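Local coordinates for protein metal-independent carbonic anhydrase (Nostoc sp. PCC 7120 = FACHB-418, PDB 7C5W) that catalyses the hydration of carbon dioxide to bicarbonate without needing a metal cofactor, working as a homotetramer built as a dimer of dimers, at residues F76-A81 / T86-R91; K34-A39 / L165-H170; G137-T142 / K153-L158; K61-D64 / G68-F71. All coordinates share one frame; numbering follows the deposited sequence.

In the fold
Contacts 1, 2 and 3 are buried and each reaches the same mixed sheet, whereas contact 4 is only partly buried and lies off that sheet, between helix 52-66 and the loop that follows it. Chemistry follows place. Contact 2, nearest the centre of the chain, is made of rings and a methyl, with no hydrogen bond across it; contact 3 pairs two hairpin strands by backbone bonds; contact 1 combines one backbone bond with a proline turn; contact 4 spends a glutamine amide on a helix carbonyl. Strand 165-173 of contact 2 runs between strand 75-77 of contact 1 and strand 148-159 of contact 3. Contact 4 is tied to contact 1 by the D64-R91 salt bridge.

Contact 1 (F76-A81 / T86-R91); sequences FKPTLA and TFRTTR
R88 N donates a nearly straight hydrogen bond (2.9 Å, 162°) to F76 O, the one backbone bond across this contact, and F87 CA adds a CA-H...O contact of 3.5 Å to the same F76 oxygen. Beyond this shared carbonyl the side chains take over. R88 CB rests 3.8 Å from F76 CD2, and R88 CG meets P78 CG at 3.7 Å, the two side chains crossing at about a right angle. P78 CG also stands over the centre of the F76 ring, 3.6 Å above its plane. The proline opens a type I beta turn, P78 to A81, by which the chain leaves strand 75-77; T79 within it binds hydrogencarbonate, and Y97, the other binding residue, lies against P78. A bend in the R88 chain (chi2 -48°) brings NH2 to 4.1 Å from A81 CB, while the guanidinium is bonded to the R85 carbonyl and salt-bridged to D108. On the other flank, K77 CG is 3.8 Å from T86 CG2 and 3.9 Å from F87 CE1, and the T86 methyl sits over the centre of the F87 ring. With an alanine in place of F87, the methylenes of K77 and the methyl of T86 would probably lose their aromatic neighbour, opening a gap toward G137 of the second subunit, on which F87 packs. K77 NZ bonds the S172 carbonyl, with a weak bond to P78 O.

Contact 2 (K34-A39 / L165-H170); sequences KAWGEA and LRIITH
W36 reaches out from helix 26-50 and meets strand 165-173 at two places, I167 and H170. Its CG lies anti to the backbone N (chi1 -179°), which carries the indole away from the helix and into the protein interior. There the packing is close: W36 CD1 touches I167 CD1 at 3.7 Å, and H170 turns the edge of its imidazole to the W36 face in an offset edge-to-face pair. The planes stand at 75°, with the centroid of the H170 ring 5.3 Å from that of the five-membered ring of W36. W36 NE1 is hydrogen-bonded to the hydroxyl of Y67, and W155 packs edge-to-face on the same indole, while F76 stacks on H170. Replacing W36 by an alanine would probably leave Y67 OH without this donor and open a gap between the helix and the side chains of I167 and H170. These side chains bridge the 9.5 Å between the CA atoms of W36 and I167. The solvent side of the helix contrasts with this, for A35 and E38 are exposed. After I167 the strand is broken by a classic beta bulge, I168 and T169 both facing Q156. The H170 side chain is about 6 Å from that of T79, and a helix laid over a curved sheet beside the hydrogencarbonate site is consistent with the cone-shaped alpha+beta barrel of NTF2-like proteins.

Contact 3 (G137-T142 / K153-L158); sequences GNVIIT and KTWQFL
The indole of W155, which V139 CG2 meets obliquely at CH2 (4.3 Å), is sandwiched within its own strand: F157 CZ stands 3.7 Å above one face and K153 CD 3.3 Å above the opposite one, both offset toward the rim. The H170 ring also meets W155, its plane inclined. V139 packs more closely on the lysine than on the indole, its CG2 lying 3.5 Å from K153 CE. Bends at chi3 (-65°) and chi4 (-75°) curl the K153 chain round this methyl, and the amine beyond it is bonded to the S172 hydroxyl. Between these two segments the backbones pair once. K153 N gives G137 O an almost straight bond of 2.8 Å, whereas G137 N reaches K153 O at 3.1 Å and stands tilted from that carbonyl's plane. G137 and K153 thus form an antiparallel hydrogen-bonded pair just where strand 132-143 turns a corner. Two strands of one beta hairpin are joined here, and with the K153 side chain about 4 Å from that of T79, the hairpin forms part of the surroundings of the hydrogencarbonate site.

Contact 4 (K61-D64 / G68-F71); sequences KVID and GYQF
I63 and Y69 approach with the isoleucine branch slanted against the phenol ring, I63 CG2 lying 4.0 Å from Y69 CD2 and only slightly farther from CE2. It is CG2 that touches because CG1 is placed anti to the carbonyl carbon (chi1 -75°), leaving CG2 anti to the backbone N. Farther along the ring, Y69 OH is hydrogen-bonded to the R88 carbonyl, which fixes the phenol at its far end, and A94 of helix 91-99 touches both I63 and Y69. Q70 is turned quite differently. Its chain folds at chi2 (90°) back toward the helix, where NE2 donates to D64 O at 3.0 Å. This bond is well directed: the amide nitrogen lies in the carbonyl plane, on a lone pair of D64 O, and that oxygen is almost in the plane of the Q70 amide. The D64 carboxylate forms a salt bridge with R91, so D64 uses both its backbone carbonyl and its carboxylate. A 3-10 turn, with F71 N bonded to G68 O at 3.0 Å, presents Y69 and Q70 to the last turns of helix 52-66. The chemistry thus divides by depth: an apolar touch at buried I63, and toward solvent, at exposed Q70, a glutamine amide supplying a donor to a carbonyl near the helix's C-terminal end, where the helix dipole would probably favour one.

Contact 1 (F76-A81 / T86-R91)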
loop_
_atom_site.group_PDB
_atom_site.type_symbol
_atom_site.label_atom_id
_atom_site.label_comp_id
_atom_site.label_asym_id
_atom_site.label_seq_id
_atom_site.Cartn_x
_atom_site.Cartn_y
_atom_site.Cartn_z
ATOM N N PHE A 76 -4.396 -5.815 -19.433
ATOM C CA PHE A 76 -3.485 -6.307 -20.496
ATOM C C PHE A 76 -3.908 -5.720 -21.846
ATOM O O PHE A 76 -4.952 -6.136 -22.414
ATOM C CB PHE A 76 -3.477 -7.836 -20.498
ATOM C CG PHE A 76 -2.464 -8.472 -21.412
ATOM C CD1 PHE A 76 -1.349 -7.769 -21.842
ATOM C CD2 PHE A 76 -2.605 -9.796 -21.808
ATOM C CE1 PHE A 76 -0.413 -8.368 -22.672
ATOM C CE2 PHE A 76 -1.668 -10.390 -22.639
ATOM C CZ PHE A 76 -0.572 -9.680 -23.065
ATOM N N LYS A 77 -3.137 -4.751 -22.341
ATOM C CA LYS A 77 -3.259 -4.259 -23.738
ATOM C C LYS A 77 -2.028 -4.742 -24.494
ATOM O O LYS A 77 -0.962 -4.131 -24.410
ATOM C CB LYS A 77 -3.447 -2.741 -23.789
ATOM C CG LYS A 77 -3.774 -2.201 -25.178
ATOM C CD LYS A 77 -2.540 -1.752 -25.925
ATOM C CE LYS A 77 -2.507 -2.130 -27.388
ATOM N NZ LYS A 77 -1.123 -2.068 -27.912
ATOM N N PRO A 78 -2.133 -5.893 -25.201
ATOM C CA PRO A 78 -1.002 -6.471 -25.933
ATOM C C PRO A 78 -0.549 -5.612 -27.127
ATOM O O PRO A 78 -1.344 -4.842 -27.643
ATOM C CB PRO A 78 -1.534 -7.830 -26.412
ATOM C CG PRO A 78 -2.755 -8.088 -25.555
ATOM C CD PRO A 78 -3.342 -6.716 -25.310
ATOM N N THR A 79 0.720 -5.742 -27.525
ATOM C CA THR A 79 1.336 -4.975 -28.644
ATOM C C THR A 79 0.437 -5.050 -29.887
ATOM O O THR A 79 0.021 -3.970 -30.363
ATOM C CB THR A 79 2.740 -5.484 -28.993
ATOM O OG1 THR A 79 3.472 -5.747 -27.794
ATOM C CG2 THR A 79 3.508 -4.503 -29.847
ATOM N N LEU A 80 0.136 -6.266 -30.371
ATOM C CA LEU A 80 -0.445 -6.509 -31.724
ATOM C C LEU A 80 -1.901 -6.979 -31.625
ATOM O O LEU A 80 -2.306 -7.755 -32.500
ATOM C CB LEU A 80 0.399 -7.560 -32.457
ATOM C CG LEU A 80 1.847 -7.169 -32.748
ATOM C CD1 LEU A 80 2.501 -8.160 -33.696
ATOM C CD2 LEU A 80 1.917 -5.767 -33.318
ATOM N N ALA A 81 -2.655 -6.513 -30.623
ATOM C CA ALA A 81 -4.087 -6.835 -30.411
ATOM C C ALA A 81 -4.959 -5.886 -31.244
ATOM O O ALA A 81 -4.728 -4.675 -31.143
ATOM C CB ALA A 81 -4.411 -6.731 -28.940
ATOM N N THR A 86 -9.111 -5.450 -27.999
ATOM C CA THR A 86 -7.906 -4.683 -27.599
ATOM C C THR A 86 -7.458 -5.102 -26.193
ATOM O O THR A 86 -6.250 -5.306 -25.987
ATOM C CB THR A 86 -8.188 -3.179 -27.649
ATOM O OG1 THR A 86 -8.519 -2.829 -28.995
ATOM C CG2 THR A 86 -7.014 -2.358 -27.159
ATOM N N PHE A 87 -8.405 -5.239 -25.267
ATOM C CA PHE A 87 -8.130 -5.441 -23.824
ATOM C C PHE A 87 -8.382 -6.904 -23.449
ATOM O O PHE A 87 -9.524 -7.349 -23.515
ATOM C CB PHE A 87 -8.949 -4.433 -23.018
ATOM C CG PHE A 87 -8.699 -3.008 -23.436
ATOM C CD1 PHE A 87 -7.468 -2.410 -23.198
ATOM C CD2 PHE A 87 -9.677 -2.276 -24.099
ATOM C CE1 PHE A 87 -7.216 -1.107 -23.604
ATOM C CE2 PHE A 87 -9.424 -0.970 -24.499
ATOM C CZ PHE A 87 -8.195 -0.387 -24.245
ATOM N N ARG A 88 -7.320 -7.615 -23.063
ATOM C CA ARG A 88 -7.367 -9.050 -22.688
ATOM C C ARG A 88 -7.474 -9.145 -21.164
ATOM O O ARG A 88 -6.469 -9.473 -20.502
ATOM C CB ARG A 88 -6.156 -9.795 -23.265
ATOM C CG ARG A 88 -6.035 -9.706 -24.784
ATOM C CD ARG A 88 -7.324 -10.013 -25.544
ATOM N NE ARG A 88 -7.225 -9.685 -26.968
ATOM C CZ ARG A 88 -6.734 -10.494 -27.905
ATOM N NH1 ARG A 88 -6.296 -11.699 -27.589
ATOM N NH2 ARG A 88 -6.682 -10.085 -29.158
ATOM N N THR A 89 -8.680 -8.915 -20.645
ATOM C CA THR A 89 -9.000 -8.899 -19.191
ATOM C C THR A 89 -9.232 -10.325 -18.649
ATOM O O THR A 89 -9.266 -10.491 -17.410
ATOM C CB THR A 89 -10.174 -7.945 -18.953
ATOM O OG1 THR A 89 -11.270 -8.317 -19.792
ATOM C CG2 THR A 89 -9.806 -6.516 -19.272
ATOM N N THR A 90 -9.334 -11.328 -19.521
ATOM C CA THR A 90 -9.557 -12.754 -19.148
ATOM C C THR A 90 -8.340 -13.597 -19.544
ATOM O O THR A 90 -7.653 -13.236 -20.518
ATOM C CB THR A 90 -10.824 -13.332 -19.790
ATOM O OG1 THR A 90 -10.543 -13.572 -21.170
ATOM C CG2 THR A 90 -12.035 -12.427 -19.653
ATOM N N ARG A 91 -8.093 -14.664 -18.780
ATOM C CA ARG A 91 -7.078 -15.712 -19.042
ATOM C C ARG A 91 -7.128 -16.136 -20.518
ATOM O O ARG A 91 -6.059 -16.192 -21.164
ATOM C CB ARG A 91 -7.355 -16.885 -18.097
ATOM C CG ARG A 91 -6.319 -17.996 -18.137
ATOM C CD ARG A 91 -6.674 -19.103 -17.159
ATOM N NE ARG A 91 -5.716 -20.199 -17.205
ATOM C CZ ARG A 91 -5.655 -21.116 -18.170
ATOM N NH1 ARG A 91 -6.492 -21.068 -19.195
ATOM N NH2 ARG A 91 -4.747 -22.077 -18.108
#

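Contact 2 (K34-A39 / L165-H170)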
loop_
_atom_site.group_PDB
_atom_site.type_symbol
_atom_site.label_atom_id
_atom_site.label_comp_id
_atom_site.label_asym_id
_atom_site.label_seq_id
_atom_site.Cartn_x
_atom_site.Cartn_y
_atom_site.Cartn_z
ATOM N N LYS A 34 12.663 -10.390 -16.189
ATOM C CA LYS A 34 13.510 -11.399 -16.895
ATOM C C LYS A 34 12.734 -12.715 -17.047
ATOM O O LYS A 34 12.850 -13.349 -18.110
ATOM C CB LYS A 34 14.841 -11.631 -16.168
ATOM N N ALA A 35 11.943 -13.087 -16.043
ATOM C CA ALA A 35 11.145 -14.338 -16.011
ATOM C C ALA A 35 10.067 -14.298 -17.099
ATOM O O ALA A 35 9.748 -15.365 -17.646
ATOM C CB ALA A 35 10.539 -14.556 -14.642
ATOM N N TRP A 36 9.521 -13.118 -17.399
ATOM C CA TRP A 36 8.504 -12.961 -18.469
ATOM C C TRP A 36 9.170 -13.184 -19.833
ATOM O O TRP A 36 8.599 -13.926 -20.668
ATOM C CB TRP A 36 7.841 -11.588 -18.408
ATOM C CG TRP A 36 6.804 -11.410 -19.469
ATOM C CD1 TRP A 36 5.473 -11.665 -19.342
ATOM C CD2 TRP A 36 6.996 -10.949 -20.820
ATOM N NE1 TRP A 36 4.824 -11.379 -20.509
ATOM C CE2 TRP A 36 5.728 -10.935 -21.434
ATOM C CE3 TRP A 36 8.103 -10.535 -21.570
ATOM C CZ2 TRP A 36 5.540 -10.545 -22.758
ATOM C CZ3 TRP A 36 7.919 -10.139 -22.874
ATOM C CH2 TRP A 36 6.650 -10.136 -23.457
ATOM N N GLY A 37 10.317 -12.529 -20.053
ATOM C CA GLY A 37 11.179 -12.757 -21.226
ATOM C C GLY A 37 11.449 -14.241 -21.415
ATOM O O GLY A 37 11.112 -14.761 -22.484
ATOM N N GLU A 38 12.012 -14.896 -20.395
ATOM C CA GLU A 38 12.385 -16.332 -20.430
ATOM C C GLU A 38 11.169 -17.166 -20.828
ATOM O O GLU A 38 11.346 -18.156 -21.553
ATOM C CB GLU A 38 12.890 -16.805 -19.071
ATOM C CG GLU A 38 14.358 -16.526 -18.854
ATOM C CD GLU A 38 14.898 -17.100 -17.559
ATOM O OE1 GLU A 38 14.419 -18.181 -17.146
ATOM O OE2 GLU A 38 15.782 -16.457 -16.962
ATOM N N ALA A 39 9.989 -16.782 -20.346
ATOM C CA ALA A 39 8.736 -17.535 -20.553
ATOM C C ALA A 39 8.319 -17.392 -22.018
ATOM O O ALA A 39 7.956 -18.414 -22.626
ATOM C CB ALA A 39 7.670 -17.056 -19.596
ATOM N N LEU A 165 5.627 -12.284 -7.432
ATOM C CA LEU A 165 5.202 -11.110 -8.240
ATOM C C LEU A 165 4.295 -11.568 -9.388
ATOM O O LEU A 165 4.733 -12.408 -10.193
ATOM C CB LEU A 165 6.456 -10.409 -8.769
ATOM C CG LEU A 165 7.029 -9.339 -7.854
ATOM C CD1 LEU A 165 7.530 -9.958 -6.553
ATOM C CD2 LEU A 165 8.137 -8.576 -8.556
ATOM N N ARG A 166 3.090 -11.009 -9.465
ATOM C CA ARG A 166 2.090 -11.304 -10.519
ATOM C C ARG A 166 1.798 -10.026 -11.303
ATOM O O ARG A 166 1.583 -8.963 -10.662
ATOM C CB ARG A 166 0.806 -11.852 -9.898
ATOM C CG ARG A 166 1.053 -12.785 -8.722
ATOM C CD ARG A 166 1.530 -14.152 -9.160
ATOM N NE ARG A 166 0.423 -14.903 -9.730
ATOM C CZ ARG A 166 -0.449 -15.610 -9.026
ATOM N NH1 ARG A 166 -0.338 -15.674 -7.710
ATOM N NH2 ARG A 166 -1.435 -16.241 -9.637
ATOM N N ILE A 167 1.772 -10.136 -12.634
ATOM C CA ILE A 167 1.371 -9.045 -13.564
ATOM C C ILE A 167 -0.140 -8.818 -13.442
ATOM O O ILE A 167 -0.923 -9.748 -13.723
ATOM C CB ILE A 167 1.788 -9.385 -15.007
ATOM C CG1 ILE A 167 3.311 -9.496 -15.137
ATOM C CG2 ILE A 167 1.199 -8.391 -15.988
ATOM C CD1 ILE A 167 3.763 -10.298 -16.339
ATOM N N ILE A 168 -0.519 -7.607 -13.034
ATOM C CA ILE A 168 -1.929 -7.129 -12.971
ATOM C C ILE A 168 -2.124 -6.025 -14.013
ATOM O O ILE A 168 -3.292 -5.676 -14.292
ATOM C CB ILE A 168 -2.258 -6.644 -11.547
ATOM C CG1 ILE A 168 -1.330 -5.506 -11.104
ATOM C CG2 ILE A 168 -2.224 -7.821 -10.584
ATOM C CD1 ILE A 168 -1.785 -4.777 -9.852
ATOM N N THR A 169 -1.029 -5.500 -14.570
ATOM C CA THR A 169 -1.044 -4.460 -15.631
ATOM C C THR A 169 0.081 -4.739 -16.635
ATOM O O THR A 169 1.218 -4.946 -16.203
ATOM C CB THR A 169 -0.912 -3.041 -15.064
ATOM O OG1 THR A 169 -1.860 -2.829 -14.016
ATOM C CG2 THR A 169 -1.127 -1.988 -16.128
ATOM N N HIS A 170 -0.247 -4.701 -17.927
ATOM C CA HIS A 170 0.654 -4.989 -19.065
ATOM C C HIS A 170 0.169 -4.197 -20.282
ATOM O O HIS A 170 -0.765 -4.645 -20.949
ATOM C CB HIS A 170 0.681 -6.497 -19.332
ATOM C CG HIS A 170 1.765 -6.933 -20.257
ATOM N ND1 HIS A 170 2.430 -6.048 -21.082
ATOM C CD2 HIS A 170 2.285 -8.153 -20.507
ATOM C CE1 HIS A 170 3.319 -6.701 -21.797
ATOM N NE2 HIS A 170 3.247 -7.994 -21.472
#

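Contact 3 (G137-T142 / K153-L158)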
loop_
_atom_site.group_PDB
_atom_site.type_symbol
_atom_site.label_atom_id
_atom_site.label_comp_id
_atom_site.label_asym_id
_atom_site.label_seq_id
_atom_site.Cartn_x
_atom_site.Cartn_y
_atom_site.Cartn_z
ATOM N N GLY A 137 9.531 1.334 -20.010
ATOM C CA GLY A 137 10.732 1.400 -20.856
ATOM C C GLY A 137 10.555 0.628 -22.147
ATOM O O GLY A 137 9.403 0.403 -22.571
ATOM N N ASN A 138 11.673 0.224 -22.743
ATOM C CA ASN A 138 11.699 -0.599 -23.971
ATOM C C ASN A 138 11.915 -2.061 -23.587
ATOM O O ASN A 138 12.555 -2.333 -22.555
ATOM C CB ASN A 138 12.746 -0.098 -24.965
ATOM C CG ASN A 138 12.367 1.241 -25.558
ATOM O OD1 ASN A 138 11.214 1.455 -25.953
ATOM N ND2 ASN A 138 13.328 2.149 -25.606
ATOM N N VAL A 139 11.335 -2.949 -24.393
ATOM C CA VAL A 139 11.658 -4.396 -24.454
ATOM C C VAL A 139 11.969 -4.721 -25.917
ATOM O O VAL A 139 11.214 -4.311 -26.806
ATOM C CB VAL A 139 10.511 -5.251 -23.891
ATOM C CG1 VAL A 139 10.873 -6.728 -23.862
ATOM C CG2 VAL A 139 10.098 -4.773 -22.506
ATOM N N ILE A 140 13.081 -5.407 -26.149
ATOM C CA ILE A 140 13.574 -5.766 -27.506
ATOM C C ILE A 140 13.544 -7.290 -27.616
ATOM O O ILE A 140 14.253 -7.962 -26.850
ATOM C CB ILE A 140 14.965 -5.158 -27.745
ATOM C CG1 ILE A 140 14.909 -3.629 -27.659
ATOM C CG2 ILE A 140 15.533 -5.639 -29.071
ATOM C CD1 ILE A 140 16.244 -2.965 -27.406
ATOM N N ILE A 141 12.681 -7.793 -28.497
ATOM C CA ILE A 141 12.426 -9.243 -28.705
ATOM C C ILE A 141 12.969 -9.602 -30.092
ATOM O O ILE A 141 12.487 -9.017 -31.099
ATOM C CB ILE A 141 10.923 -9.540 -28.543
ATOM C CG1 ILE A 141 10.351 -8.797 -27.332
ATOM C CG2 ILE A 141 10.666 -11.036 -28.451
ATOM C CD1 ILE A 141 8.842 -8.829 -27.231
ATOM N N THR A 142 13.968 -10.489 -30.133
ATOM C CA THR A 142 14.724 -10.853 -31.357
ATOM C C THR A 142 14.449 -12.319 -31.710
ATOM O O THR A 142 14.520 -13.170 -30.799
ATOM C CB THR A 142 16.208 -10.548 -31.150
ATOM O OG1 THR A 142 16.252 -9.295 -30.470
ATOM C CG2 THR A 142 16.986 -10.479 -32.446
ATOM N N LYS A 153 6.907 -0.650 -23.243
ATOM C CA LYS A 153 6.177 -1.566 -22.326
ATOM C C LYS A 153 6.069 -1.006 -20.904
ATOM O O LYS A 153 7.118 -0.669 -20.300
ATOM C CB LYS A 153 6.852 -2.934 -22.238
ATOM C CG LYS A 153 5.933 -4.031 -21.707
ATOM C CD LYS A 153 6.532 -5.397 -21.756
ATOM C CE LYS A 153 6.795 -5.890 -23.163
ATOM N NZ LYS A 153 5.543 -6.302 -23.842
ATOM N N THR A 154 4.839 -1.008 -20.373
ATOM C CA THR A 154 4.522 -0.780 -18.941
ATOM C C THR A 154 4.041 -2.088 -18.306
ATOM O O THR A 154 3.102 -2.667 -18.849
ATOM C CB THR A 154 3.459 0.308 -18.780
ATOM O OG1 THR A 154 4.016 1.475 -19.373
ATOM C CG2 THR A 154 3.083 0.561 -17.338
ATOM N N TRP A 155 4.682 -2.528 -17.218
ATOM C CA TRP A 155 4.233 -3.648 -16.340
ATOM C C TRP A 155 3.852 -3.105 -14.958
ATOM O O TRP A 155 4.504 -2.145 -14.494
ATOM C CB TRP A 155 5.335 -4.687 -16.154
ATOM C CG TRP A 155 5.424 -5.738 -17.210
ATOM C CD1 TRP A 155 4.428 -6.553 -17.656
ATOM C CD2 TRP A 155 6.618 -6.143 -17.896
ATOM N NE1 TRP A 155 4.919 -7.422 -18.591
ATOM C CE2 TRP A 155 6.255 -7.195 -18.761
ATOM C CE3 TRP A 155 7.952 -5.722 -17.860
ATOM C CZ2 TRP A 155 7.179 -7.818 -19.597
ATOM C CZ3 TRP A 155 8.864 -6.345 -18.682
ATOM C CH2 TRP A 155 8.480 -7.378 -19.538
ATOM N N GLN A 156 2.879 -3.725 -14.296
ATOM C CA GLN A 156 2.671 -3.544 -12.835
ATOM C C GLN A 156 2.661 -4.926 -12.180
ATOM O O GLN A 156 1.890 -5.769 -12.622
ATOM C CB GLN A 156 1.384 -2.780 -12.535
ATOM C CG GLN A 156 1.253 -2.371 -11.073
ATOM C CD GLN A 156 -0.040 -1.644 -10.786
ATOM O OE1 GLN A 156 -0.306 -1.220 -9.666
ATOM N NE2 GLN A 156 -0.872 -1.500 -11.797
ATOM N N PHE A 157 3.532 -5.139 -11.199
ATOM C CA PHE A 157 3.641 -6.397 -10.430
ATOM C C PHE A 157 2.986 -6.213 -9.063
ATOM O O PHE A 157 3.242 -5.189 -8.402
ATOM C CB PHE A 157 5.107 -6.799 -10.296
ATOM C CG PHE A 157 5.769 -7.065 -11.624
ATOM C CD1 PHE A 157 5.630 -8.295 -12.252
ATOM C CD2 PHE A 157 6.494 -6.069 -12.263
ATOM C CE1 PHE A 157 6.228 -8.530 -13.481
ATOM C CE2 PHE A 157 7.096 -6.310 -13.487
ATOM C CZ PHE A 157 6.957 -7.537 -14.095
ATOM N N LEU A 158 2.146 -7.172 -8.679
ATOM C CA LEU A 158 1.613 -7.312 -7.298
ATOM C C LEU A 158 2.258 -8.539 -6.634
ATOM O O LEU A 158 2.325 -9.606 -7.273
ATOM C CB LEU A 158 0.091 -7.439 -7.376
ATOM C CG LEU A 158 -0.626 -7.681 -6.052
ATOM C CD1 LEU A 158 -0.470 -6.494 -5.130
ATOM C CD2 LEU A 158 -2.104 -7.954 -6.284
#

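Contact 4 (K61-D64 / G68-F71)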
loop_
_atom_site.group_PDB
_atom_site.type_symbol
_atom_site.label_atom_id
_atom_site.label_comp_id
_atom_site.label_asym_id
_atom_site.label_seq_id
_atom_site.Cartn_x
_atom_site.Cartn_y
_atom_site.Cartn_z
ATOM N N LYS A 61 0.428 -22.564 -18.243
ATOM C CA LYS A 61 1.128 -22.596 -16.931
ATOM C C LYS A 61 1.819 -21.232 -16.748
ATOM O O LYS A 61 1.734 -20.663 -15.644
ATOM C CB LYS A 61 2.061 -23.810 -16.838
ATOM N N VAL A 62 2.403 -20.685 -17.814
ATOM C CA VAL A 62 3.071 -19.349 -17.809
ATOM C C VAL A 62 2.067 -18.271 -17.370
ATOM O O VAL A 62 2.381 -17.511 -16.448
ATOM C CB VAL A 62 3.668 -18.999 -19.181
ATOM C CG1 VAL A 62 4.028 -17.525 -19.249
ATOM C CG2 VAL A 62 4.875 -19.860 -19.511
ATOM N N ILE A 63 0.896 -18.213 -17.996
ATOM C CA ILE A 63 -0.160 -17.201 -17.694
ATOM C C ILE A 63 -0.661 -17.391 -16.258
ATOM O O ILE A 63 -0.877 -16.375 -15.553
ATOM C CB ILE A 63 -1.299 -17.300 -18.719
ATOM C CG1 ILE A 63 -0.864 -16.687 -20.052
ATOM C CG2 ILE A 63 -2.575 -16.673 -18.174
ATOM C CD1 ILE A 63 -1.768 -17.017 -21.204
ATOM N N ASP A 64 -0.833 -18.644 -15.839
ATOM C CA ASP A 64 -1.291 -18.989 -14.470
ATOM C C ASP A 64 -0.226 -18.537 -13.467
ATOM O O ASP A 64 -0.613 -18.092 -12.383
ATOM C CB ASP A 64 -1.627 -20.478 -14.347
ATOM C CG ASP A 64 -2.976 -20.837 -14.947
ATOM O OD1 ASP A 64 -3.752 -19.907 -15.232
ATOM O OD2 ASP A 64 -3.234 -22.040 -15.134
ATOM N N GLY A 68 -2.024 -12.400 -13.106
ATOM C CA GLY A 68 -2.847 -12.359 -11.880
ATOM C C GLY A 68 -4.337 -12.414 -12.166
ATOM O O GLY A 68 -5.098 -11.792 -11.402
ATOM N N TYR A 69 -4.748 -13.181 -13.183
ATOM C CA TYR A 69 -6.169 -13.379 -13.570
ATOM C C TYR A 69 -6.960 -13.975 -12.403
ATOM O O TYR A 69 -8.188 -13.785 -12.379
ATOM C CB TYR A 69 -6.258 -14.216 -14.845
ATOM C CG TYR A 69 -5.857 -13.430 -16.070
ATOM C CD1 TYR A 69 -6.693 -12.447 -16.574
ATOM C CD2 TYR A 69 -4.638 -13.637 -16.704
ATOM C CE1 TYR A 69 -6.341 -11.708 -17.689
ATOM C CE2 TYR A 69 -4.278 -12.907 -17.827
ATOM C CZ TYR A 69 -5.130 -11.934 -18.317
ATOM O OH TYR A 69 -4.802 -11.169 -19.403
ATOM N N GLN A 70 -6.276 -14.622 -11.454
ATOM C CA GLN A 70 -6.890 -15.193 -10.225
ATOM C C GLN A 70 -7.531 -14.087 -9.375
ATOM O O GLN A 70 -8.478 -14.405 -8.656
ATOM C CB GLN A 70 -5.856 -15.952 -9.391
ATOM C CG GLN A 70 -5.329 -17.211 -10.073
ATOM C CD GLN A 70 -4.109 -16.955 -10.929
ATOM O OE1 GLN A 70 -3.792 -15.815 -11.283
ATOM N NE2 GLN A 70 -3.412 -18.028 -11.273
ATOM N N PHE A 71 -7.047 -12.843 -9.438
ATOM C CA PHE A 71 -7.540 -11.724 -8.588
ATOM C C PHE A 71 -8.778 -11.073 -9.205
ATOM O O PHE A 71 -9.436 -10.290 -8.504
ATOM C CB PHE A 71 -6.474 -10.645 -8.402
ATOM C CG PHE A 71 -5.173 -11.144 -7.835
ATOM C CD1 PHE A 71 -5.148 -11.908 -6.683
ATOM C CD2 PHE A 71 -3.974 -10.832 -8.441
ATOM C CE1 PHE A 71 -3.952 -12.371 -6.166
ATOM C CE2 PHE A 71 -2.781 -11.293 -7.921
ATOM C CZ PHE A 71 -2.770 -12.062 -6.787
#